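Local atomic coordinates of CheA (Treponema denticola, PDB entry 6Y1Y), a protein that probably relays chemoreceptor signals to the flagellar motors as an autophosphorylating histidine kinase that passes phosphate to CheB or CheY, represented here by its dimerization domain. Residues 30-33 and 34-38; 99-102 and 103-107; 76-79 and 80-84. All coordinates share one frame; numbering follows the deposited sequence.

Contact 1 of 3, residues 30-33 and 34-38; sequences STIE and FAELY
E36 folds back over the turn that carries I32 and E33, and its side chain can be followed from root to tip. CB sits between two backbone carbonyls, 3.5 Å from I32 O and equally far from E33 O. With CG beside the backbone N and anti to the carbonyl carbon (chi1 -64°), the chain is led back toward the preceding turn, and CG of E36 rests 3.2 Å from I32 O. Beyond CG the chain is extended, so the carboxylate reaches past that carbonyl. One oxygen, OE2, comes to 3.8 Å from I32 CG2, the methyl branch anti to the isoleucine's own N; the two side chains cross obliquely. The other oxygen, OE1, accepts a hydrogen bond of 2.8 Å from a water, which also donates to E33 O at 3.1 Å. That carbonyl already takes the backbone bond from L37 N, so it has two donors, and the water links it to E36 OE1.

These residues belong to helix 7-67, the long helix of the dimerization domain, which packs with helix 93-125 and with the second subunit in the helical bundle of a CheA dimer. An exposed glutamate suits the outer face, whereas F34 is buried: its ring stacks on F34 of the second subunit. The regular bonds F34 N to S30 O, A35 N to T31 O and E36 N to I32 O tie the turn together. F34 CG, too, lies beside the backbone N (chi1 -75°), bringing CD2 to 3.2 Å from S30 O. L37, a branched aliphatic residue fit for a helix interface, sets CG 3.4 Å from E33 O and packs against F93 of helix 93-125.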
ATOM      1  N   SER B  30       4.376  -9.409   3.576  1.00 10.71           N
ATOM      2  CA  SER B  30       3.874  -8.043   3.429  1.00 10.16           C
ATOM      3  C   SER B  30       4.107  -7.523   2.020  1.00 11.16           C
ATOM      4  O   SER B  30       3.271  -6.788   1.491  1.00 10.19           O
ATOM      5  CB  SER B  30       4.546  -7.109   4.432  1.00 10.91           C
ATOM      6  OG  SER B  30       3.940  -7.187   5.713  1.00 13.00           O
ATOM      7  N   THR B  31       5.215  -7.908   1.368  1.00 12.22           N
ATOM      8  CA  THR B  31       5.378  -7.492  -0.026  1.00 13.44           C
ATOM      9  C   THR B  31       4.280  -8.098  -0.894  1.00 13.72           C
ATOM     10  O   THR B  31       3.787  -7.445  -1.822  1.00 12.94           O
ATOM     11  CB  THR B  31       6.756  -7.869  -0.588  1.00 12.43           C
ATOM     12  OG1 THR B  31       6.833  -9.289  -0.766  1.00 14.04           O
ATOM     13  CG2 THR B  31       7.884  -7.379   0.321  1.00 14.47           C
ATOM     14  N   ILE B  32       3.894  -9.344  -0.611  1.00 13.58           N
ATOM     15  CA  ILE B  32       2.832  -9.999  -1.372  1.00 13.63           C
ATOM     16  C   ILE B  32       1.497  -9.336  -1.084  1.00 14.30           C
ATOM     17  O   ILE B  32       0.673  -9.137  -1.990  1.00 14.05           O
ATOM     18  CB  ILE B  32       2.810 -11.504  -1.051  1.00 13.60           C
ATOM     19  CG1 ILE B  32       4.079 -12.162  -1.599  1.00 18.45           C
ATOM     20  CG2 ILE B  32       1.561 -12.146  -1.628  1.00 17.08           C
ATOM     21  CD1 ILE B  32       4.521 -13.370  -0.803  1.00 17.89           C
ATOM     22  N   GLU B  33       1.269  -8.968   0.176  1.00 12.49           N
ATOM     23  CA  GLU B  33       0.033  -8.283   0.540  1.00 13.73           C
ATOM     24  C   GLU B  33      -0.114  -6.973  -0.224  1.00 15.04           C
ATOM     25  O   GLU B  33      -1.192  -6.671  -0.761  1.00 12.31           O
ATOM     26  CB  GLU B  33       0.013  -8.044   2.050  1.00 12.78           C
ATOM     27  CG  GLU B  33      -1.265  -7.459   2.581  1.00 17.14           C
ATOM     28  CD  GLU B  33      -1.398  -7.599   4.086  1.00 22.54           C
ATOM     29  OE1 GLU B  33      -0.375  -7.818   4.772  1.00 16.98           O
ATOM     30  OE2 GLU B  33      -2.538  -7.484   4.586  1.00 29.18           O
ATOM     31  N   PHE B  34       0.964  -6.190  -0.316  1.00 11.52           N
ATOM     32  CA  PHE B  34       0.857  -4.924  -1.029  1.00 11.24           C
ATOM     33  C   PHE B  34       0.771  -5.140  -2.535  1.00 12.27           C
ATOM     34  O   PHE B  34       0.127  -4.349  -3.232  1.00 10.76           O
ATOM     35  CB  PHE B  34       2.024  -4.001  -0.679  1.00 11.83           C
ATOM     36  CG  PHE B  34       1.918  -3.384   0.689  1.00  9.51           C
ATOM     37  CD1 PHE B  34       0.857  -2.544   1.007  1.00 11.61           C
ATOM     38  CD2 PHE B  34       2.902  -3.618   1.643  1.00  9.84           C
ATOM     39  CE1 PHE B  34       0.758  -1.975   2.266  1.00 12.39           C
ATOM     40  CE2 PHE B  34       2.808  -3.060   2.905  1.00 11.03           C
ATOM     41  CZ  PHE B  34       1.737  -2.234   3.216  1.00 10.88           C
ATOM     42  N   ALA B  35       1.418  -6.183  -3.064  1.00 12.61           N
ATOM     43  CA  ALA B  35       1.240  -6.475  -4.484  1.00 15.23           C
ATOM     44  C   ALA B  35      -0.206  -6.847  -4.788  1.00 15.47           C
ATOM     45  O   ALA B  35      -0.756  -6.420  -5.808  1.00 15.79           O
ATOM     46  CB  ALA B  35       2.184  -7.589  -4.932  1.00 14.87           C
ATOM     47  N   GLU B  36      -0.840  -7.636  -3.907  1.00 13.80           N
ATOM     48  CA  GLU B  36      -2.258  -7.960  -4.069  1.00 14.01           C
ATOM     49  C   GLU B  36      -3.123  -6.709  -3.994  1.00 13.45           C
ATOM     50  O   GLU B  36      -4.106  -6.577  -4.735  1.00 13.95           O
ATOM     51  CB  GLU B  36      -2.715  -8.943  -2.987  1.00 13.46           C
ATOM     52  CG  GLU B  36      -2.074 -10.320  -3.011  1.00 24.36           C
ATOM     53  CD  GLU B  36      -2.500 -11.163  -1.817  1.00 28.15           C
ATOM     54  OE1 GLU B  36      -3.151 -10.609  -0.900  1.00 33.51           O
ATOM     55  OE2 GLU B  36      -2.188 -12.373  -1.787  1.00 32.46           O
ATOM     56  N   LEU B  37      -2.791  -5.800  -3.077  1.00 11.85           N
ATOM     57  CA  LEU B  37      -3.545  -4.558  -2.949  1.00 10.38           C
ATOM     58  C   LEU B  37      -3.373  -3.671  -4.176  1.00 11.32           C
ATOM     59  O   LEU B  37      -4.329  -3.016  -4.612  1.00 11.36           O
ATOM     60  CB  LEU B  37      -3.121  -3.828  -1.675  1.00 12.31           C
ATOM     61  CG  LEU B  37      -3.718  -4.409  -0.388  1.00 11.81           C
ATOM     62  CD1 LEU B  37      -3.002  -3.881   0.844  1.00 16.09           C
ATOM     63  CD2 LEU B  37      -5.202  -4.072  -0.315  1.00 14.26           C
ATOM     64  N   TYR B  38      -2.170  -3.618  -4.748  1.00 10.64           N
ATOM     65  CA  TYR B  38      -1.990  -2.884  -5.995  1.00  9.38           C
ATOM     66  C   TYR B  38      -2.900  -3.446  -7.084  1.00 10.78           C
ATOM     67  O   TYR B  38      -3.601  -2.695  -7.774  1.00 10.78           O
ATOM     68  CB  TYR B  38      -0.515  -2.935  -6.435  1.00  9.37           C
ATOM     69  CG  TYR B  38      -0.280  -2.394  -7.829  1.00 13.11           C
ATOM     70  CD1 TYR B  38      -0.257  -1.027  -8.076  1.00 11.64           C
ATOM     71  CD2 TYR B  38      -0.109  -3.253  -8.908  1.00 13.05           C
ATOM     72  CE1 TYR B  38      -0.065  -0.534  -9.361  1.00 12.50           C
ATOM     73  CE2 TYR B  38       0.082  -2.767 -10.191  1.00 14.07           C
ATOM     74  CZ  TYR B  38       0.112  -1.408 -10.411  1.00 11.42           C
ATOM     75  OH  TYR B  38       0.294  -0.934 -11.696  1.00 16.50           O
TER
HETATM   76  O   HOH W   1      -3.699  -8.139   0.365  1.00 26.90           O

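Contact 2 of 3, residues 99-102 and 103-107; sequences AAVT and KFKSS
V101 and K105 are one helical turn apart, and the valine runs alongside the lysine's methylenes. Its CG1 methyl is 3.9 Å from CE of K105 and 4.0 Å from its CD, a nonpolar contact that a lysine can make while its ammonium end runs on beyond the valine. The same residues are joined through the backbone: K105 N donates to V101 O over 2.9 Å, the N-H pointing almost straight at the oxygen (171°). K105 CG is close to this carbonyl as well, 3.4 Å from V101 O. Having CG beside the backbone N (chi1 -76°) turns the lysine back along the helix, and the extended chain beyond carries its methylenes to CG1, the V101 branch anti to the valine's N.

The turn lies in helix 93-125, the return helix of the dimerization domain, which packs against helix 7-67 and faces the second subunit in the coiled-coil bundle. V101 packs on F34 of the second subunit and K105 on T31 of that subunit; V101 is part of the dimer interface and the exposed K105 lies at its margin. F104 is buried as well: its ring stacks on F104 of the second subunit and also meets L27 of its own chain. Its N bonds to A100 O at 3.0 Å. The small A100 lets helix 7-67 come close.

T102 and S106 take the outer face. T102 OG1 is hydrogen-bonded to K98 O in the preceding turn, a local partner for a hydroxyl on an exposed side, and S106 N bonds to T102 O at 3.0 Å. K103 is exposed and extended, its chain running beside helix 7-67, with its CB 3.6 Å from A99 O.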
ATOM      1  N   ALA B  99      -4.469  -1.982   7.448  1.00  9.33           N
ATOM      2  CA  ALA B  99      -3.985  -3.145   8.189  1.00  9.07           C
ATOM      3  C   ALA B  99      -2.657  -3.642   7.632  1.00  8.69           C
ATOM      4  O   ALA B  99      -1.783  -4.067   8.392  1.00 10.20           O
ATOM      5  CB  ALA B  99      -5.038  -4.255   8.170  1.00 12.44           C
ATOM      6  N   ALA B 100      -2.493  -3.605   6.309  1.00  9.60           N
ATOM      7  CA  ALA B 100      -1.237  -4.049   5.721  1.00  9.06           C
ATOM      8  C   ALA B 100      -0.088  -3.136   6.133  1.00  8.45           C
ATOM      9  O   ALA B 100       1.022  -3.617   6.416  1.00 10.69           O
ATOM     10  CB  ALA B 100      -1.364  -4.110   4.200  1.00  8.02           C
ATOM     11  N   VAL B 101      -0.336  -1.817   6.193  1.00  7.79           N
ATOM     12  CA  VAL B 101       0.688  -0.879   6.660  1.00  9.57           C
ATOM     13  C   VAL B 101       1.040  -1.159   8.114  1.00  8.69           C
ATOM     14  O   VAL B 101       2.218  -1.207   8.486  1.00  8.47           O
ATOM     15  CB  VAL B 101       0.227   0.584   6.471  1.00  8.18           C
ATOM     16  CG1 VAL B 101       1.252   1.549   7.087  1.00 11.27           C
ATOM     17  CG2 VAL B 101       0.013   0.899   4.989  1.00 11.92           C
ATOM     18  N   THR B 102       0.029  -1.389   8.951  1.00  9.29           N
ATOM     19  CA  THR B 102       0.275  -1.653  10.368  1.00  8.50           C
ATOM     20  C   THR B 102       1.142  -2.893  10.573  1.00  9.47           C
ATOM     21  O   THR B 102       2.079  -2.879  11.390  1.00  9.34           O
ATOM     22  CB  THR B 102      -1.074  -1.796  11.075  1.00  8.50           C
ATOM     23  OG1 THR B 102      -1.708  -0.507  11.110  1.00 10.84           O
ATOM     24  CG2 THR B 102      -0.897  -2.335  12.495  1.00 10.76           C
ATOM     25  N   LYS B 103       0.853  -3.970   9.843  1.00  8.74           N
ATOM     26  CA  LYS B 103       1.652  -5.186   9.955  1.00  9.68           C
ATOM     27  C   LYS B 103       3.091  -4.950   9.503  1.00  9.70           C
ATOM     28  O   LYS B 103       4.047  -5.382  10.167  1.00 10.60           O
ATOM     29  CB  LYS B 103       1.001  -6.291   9.129  1.00 10.82           C
ATOM     30  CG  LYS B 103       1.787  -7.582   9.093  1.00 17.22           C
ATOM     31  CD  LYS B 103       1.113  -8.604   8.199  1.00 19.47           C
ATOM     32  CE  LYS B 103       1.968  -9.867   8.088  1.00 29.28           C
ATOM     33  NZ  LYS B 103       1.248 -10.978   7.399  1.00 33.07           N
ATOM     34  N   PHE B 104       3.264  -4.260   8.375  1.00  9.27           N
ATOM     35  CA  PHE B 104       4.602  -3.952   7.881  1.00 11.49           C
ATOM     36  C   PHE B 104       5.386  -3.115   8.895  1.00 10.32           C
ATOM     37  O   PHE B 104       6.539  -3.427   9.210  1.00 11.31           O
ATOM     38  CB  PHE B 104       4.466  -3.245   6.525  1.00  9.86           C
ATOM     39  CG  PHE B 104       5.771  -2.818   5.891  1.00  9.69           C
ATOM     40  CD1 PHE B 104       6.971  -3.426   6.211  1.00 10.38           C
ATOM     41  CD2 PHE B 104       5.773  -1.833   4.924  1.00 10.39           C
ATOM     42  CE1 PHE B 104       8.158  -3.014   5.606  1.00 12.60           C
ATOM     43  CE2 PHE B 104       6.963  -1.421   4.312  1.00  9.13           C
ATOM     44  CZ  PHE B 104       8.150  -2.014   4.657  1.00 12.12           C
ATOM     45  N   LYS B 105       4.764  -2.068   9.441  1.00  9.88           N
ATOM     46  CA  LYS B 105       5.440  -1.251  10.445  1.00  9.79           C
ATOM     47  C   LYS B 105       5.877  -2.091  11.638  1.00  9.81           C
ATOM     48  O   LYS B 105       6.947  -1.853  12.215  1.00 11.36           O
ATOM     49  CB  LYS B 105       4.526  -0.113  10.900  1.00  9.44           C
ATOM     50  CG  LYS B 105       4.406   1.023   9.910  1.00  9.80           C
ATOM     51  CD  LYS B 105       3.415   2.043  10.438  1.00 10.61           C
ATOM     52  CE  LYS B 105       3.527   3.349   9.684  1.00 15.92           C
ATOM     53  NZ  LYS B 105       2.569   4.355  10.221  1.00 20.08           N
ATOM     54  N   SER B 106       5.042  -3.048  12.047  1.00  9.23           N
ATOM     55  CA  SER B 106       5.380  -3.892  13.191  1.00 11.58           C
ATOM     56  C   SER B 106       6.616  -4.731  12.905  1.00 12.11           C
ATOM     57  O   SER B 106       7.555  -4.762  13.709  1.00 13.86           O
ATOM     58  CB  SER B 106       4.189  -4.787  13.537  1.00 11.72           C
ATOM     59  OG  SER B 106       4.450  -5.567  14.692  1.00 12.21           O
ATOM     60  N   SER B 107       6.662  -5.368  11.734  1.00 12.01           N
ATOM     61  CA  SER B 107       7.804  -6.222  11.399  1.00 11.79           C
ATOM     62  C   SER B 107       9.061  -5.399  11.174  1.00 13.96           C
ATOM     63  O   SER B 107      10.164  -5.833  11.534  1.00 13.26           O
ATOM     64  CB  SER B 107       7.493  -7.055  10.159  1.00 11.36           C
ATOM     65  OG  SER B 107       6.435  -7.970  10.399  1.00 19.64           O
TER

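Contact 3 of 3, residues 76-79 and 80-84; sequences KQDV and LNEYS
Helix 72-87 is the short helix that follows the long helix 7-67 in the all-helical dimerization domain, and the helical segment 76-84 has a nonpolar face and a charged one. V79, L80 and Y83 form the nonpolar face: all pack on L56 of the second subunit, a setting that suits valine, leucine and tyrosine, and V79 O accepts the backbone bond from Y83 N. At the exposed border of this face K76 runs next to L80, both heading off the helix in one direction, with K76 CG 4.0 Å from L80 CD1. L80 has CG beside its backbone N (chi1 -75°), which lays the isobutyl group back over the preceding turn, so that L80 CG is 3.4 Å from K76 O. The lysine gives only methylenes to this meeting; a kink about its CB–CG bond takes the amine onward.

D78 and E82 mark the charged side. Their like-charged carboxylates come as near as 4.3 Å, between D78 OD2 and E82 OE2, a closeness that would be costly without counter-charges. K58 supplies one: its NZ makes salt bridges with both of these oxygens. R54 adds a second through NE to E82 OE1, and Y62 OH is hydrogen-bonded to D78 OD2. Basic residues on helix 7-67 thus probably offset the repulsion and join the two helices. E82, with chi2 at -82°, sets its CG 3.3 Å from D78 O, the carbonyl that also receives E82 N.

On the exposed side of the helix, N81 takes part through its amide. Its CG lies 3.2 Å from Q77 O, while ND2 of N81 donates to a water at 2.9 Å, and that water in turn donates to D78 OD1 at 2.8 Å.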
ATOM      1  N   LYS B  76     -35.046   8.565 -10.799  1.00 14.49           N
ATOM      2  CA  LYS B  76     -34.471   8.738  -9.469  1.00 13.97           C
ATOM      3  C   LYS B  76     -33.851   7.447  -8.953  1.00 12.72           C
ATOM      4  O   LYS B  76     -32.733   7.445  -8.422  1.00 12.53           O
ATOM      5  CB  LYS B  76     -35.556   9.215  -8.507  1.00 15.57           C
ATOM      6  CG  LYS B  76     -35.055   9.442  -7.089  1.00 23.96           C
ATOM      7  CD  LYS B  76     -35.505  10.794  -6.564  1.00 31.82           C
ATOM      8  CE  LYS B  76     -34.667  11.238  -5.376  1.00 36.35           C
ATOM      9  NZ  LYS B  76     -35.029  12.623  -4.946  1.00 38.20           N
ATOM     10  N   GLN B  77     -34.570   6.338  -9.098  1.00 12.22           N
ATOM     11  CA  GLN B  77     -34.076   5.057  -8.609  1.00 12.35           C
ATOM     12  C   GLN B  77     -32.802   4.639  -9.324  1.00 11.26           C
ATOM     13  O   GLN B  77     -31.851   4.170  -8.683  1.00 10.67           O
ATOM     14  CB  GLN B  77     -35.162   3.991  -8.750  1.00 15.97           C
ATOM     15  CG  GLN B  77     -36.220   4.109  -7.672  1.00 20.19           C
ATOM     16  CD  GLN B  77     -37.400   3.176  -7.873  1.00 19.29           C
ATOM     17  OE1 GLN B  77     -37.549   2.547  -8.920  1.00 22.39           O
ATOM     18  NE2 GLN B  77     -38.252   3.083  -6.854  1.00 28.94           N
ATOM     19  N   ASP B  78     -32.755   4.790 -10.650  1.00 10.87           N
ATOM     20  CA  ASP B  78     -31.572   4.330 -11.362  1.00 11.57           C
ATOM     21  C   ASP B  78     -30.356   5.174 -11.010  1.00 11.15           C
ATOM     22  O   ASP B  78     -29.253   4.636 -10.871  1.00 11.39           O
ATOM     23  CB  ASP B  78     -31.812   4.293 -12.871  1.00 12.34           C
ATOM     24  CG  ASP B  78     -30.774   3.456 -13.596  1.00 15.82           C
ATOM     25  OD1 ASP B  78     -30.629   2.250 -13.288  1.00 14.43           O
ATOM     26  OD2 ASP B  78     -30.069   4.003 -14.463  1.00 13.24           O
ATOM     27  N   VAL B  79     -30.528   6.495 -10.871  1.00  9.34           N
ATOM     28  CA  VAL B  79     -29.417   7.345 -10.458  1.00 10.50           C
ATOM     29  C   VAL B  79     -28.915   6.909  -9.093  1.00  9.26           C
ATOM     30  O   VAL B  79     -27.704   6.789  -8.880  1.00  9.97           O
ATOM     31  CB  VAL B  79     -29.825   8.830 -10.469  1.00 14.39           C
ATOM     32  CG1 VAL B  79     -28.706   9.694  -9.883  1.00 19.23           C
ATOM     33  CG2 VAL B  79     -30.120   9.248 -11.879  1.00 16.80           C
ATOM     34  N   LEU B  80     -29.830   6.654  -8.150  1.00 10.51           N
ATOM     35  CA  LEU B  80     -29.429   6.235  -6.805  1.00  8.86           C
ATOM     36  C   LEU B  80     -28.732   4.880  -6.832  1.00  8.86           C
ATOM     37  O   LEU B  80     -27.796   4.642  -6.060  1.00  9.95           O
ATOM     38  CB  LEU B  80     -30.651   6.193  -5.875  1.00 11.66           C
ATOM     39  CG  LEU B  80     -31.141   7.579  -5.449  1.00 17.66           C
ATOM     40  CD1 LEU B  80     -32.497   7.484  -4.776  1.00 17.29           C
ATOM     41  CD2 LEU B  80     -30.115   8.242  -4.524  1.00 18.04           C
ATOM     42  N   ASN B  81     -29.183   3.979  -7.705  1.00  9.80           N
ATOM     43  CA  ASN B  81     -28.573   2.654  -7.810  1.00  9.20           C
ATOM     44  C   ASN B  81     -27.174   2.735  -8.405  1.00  9.08           C
ATOM     45  O   ASN B  81     -26.268   2.021  -7.961  1.00  8.56           O
ATOM     46  CB  ASN B  81     -29.475   1.723  -8.611  1.00  8.78           C
ATOM     47  CG  ASN B  81     -30.692   1.310  -7.815  1.00  9.95           C
ATOM     48  OD1 ASN B  81     -30.686   1.381  -6.586  1.00 11.39           O
ATOM     49  ND2 ASN B  81     -31.752   0.906  -8.502  1.00 11.60           N
ATOM     50  N   GLU B  82     -26.974   3.606  -9.399  1.00  8.89           N
ATOM     51  CA  GLU B  82     -25.635   3.808  -9.942  1.00  9.68           C
ATOM     52  C   GLU B  82     -24.742   4.391  -8.859  1.00  8.04           C
ATOM     53  O   GLU B  82     -23.602   3.945  -8.659  1.00  9.91           O
ATOM     54  CB  GLU B  82     -25.680   4.767 -11.138  1.00 10.39           C
ATOM     55  CG  GLU B  82     -26.349   4.242 -12.402  1.00 13.71           C
ATOM     56  CD  GLU B  82     -25.437   3.377 -13.265  1.00 13.28           C
ATOM     57  OE1 GLU B  82     -24.263   3.201 -12.899  1.00 18.15           O
ATOM     58  OE2 GLU B  82     -25.912   2.866 -14.296  1.00 18.68           O
ATOM     59  N   TYR B  83     -25.305   5.308  -8.072  1.00  8.52           N
ATOM     60  CA  TYR B  83     -24.536   6.016  -7.068  1.00  7.82           C
ATOM     61  C   TYR B  83     -24.106   5.074  -5.953  1.00  9.09           C
ATOM     62  O   TYR B  83     -22.944   5.085  -5.540  1.00  8.80           O
ATOM     63  CB  TYR B  83     -25.407   7.151  -6.530  1.00 11.26           C
ATOM     64  CG  TYR B  83     -25.012   7.806  -5.235  1.00  8.70           C
ATOM     65  CD1 TYR B  83     -23.916   8.637  -5.173  1.00  9.70           C
ATOM     66  CD2 TYR B  83     -25.818   7.682  -4.101  1.00  9.11           C
ATOM     67  CE1 TYR B  83     -23.579   9.273  -4.006  1.00  9.95           C
ATOM     68  CE2 TYR B  83     -25.504   8.323  -2.934  1.00 10.19           C
ATOM     69  CZ  TYR B  83     -24.383   9.127  -2.895  1.00  9.23           C
ATOM     70  OH  TYR B  83     -24.053   9.757  -1.723  1.00 10.68           O
ATOM     71  N   SER B  84     -25.007   4.210  -5.485  1.00  8.78           N
ATOM     72  CA  SER B  84     -24.583   3.293  -4.430  1.00  9.45           C
ATOM     73  C   SER B  84     -23.574   2.270  -4.943  1.00  9.70           C
ATOM     74  O   SER B  84     -22.659   1.886  -4.206  1.00  9.56           O
ATOM     75  CB  SER B  84     -25.788   2.608  -3.781  1.00 11.14           C
ATOM     76  OG  SER B  84     -26.604   1.941  -4.712  1.00 11.76           O
TER
HETATM   77  O   HOH W   2     -32.269   1.144 -11.345  1.00 12.74           O

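Contacts 1 and 2 lie on neighbouring helices, 7-67 and 93-125, and touch; their centres are about 12 Å apart. A100 is the meeting point: its CB lies 3.5 Å from E33 CD and 3.7 Å from L37 CD1, while F34 CZ comes to 3.6 Å from A100 C. Contact 3 stands well apart, its centre about 33 Å from that of contact 1 and about 37 Å from that of contact 2, with nearest atoms about 19 and 22 Å away. All three nevertheless touch the second subunit, so the dimer interface extends along the bundle. The ATP-binding and phosphotransfer domains of CheA lie outside this fragment.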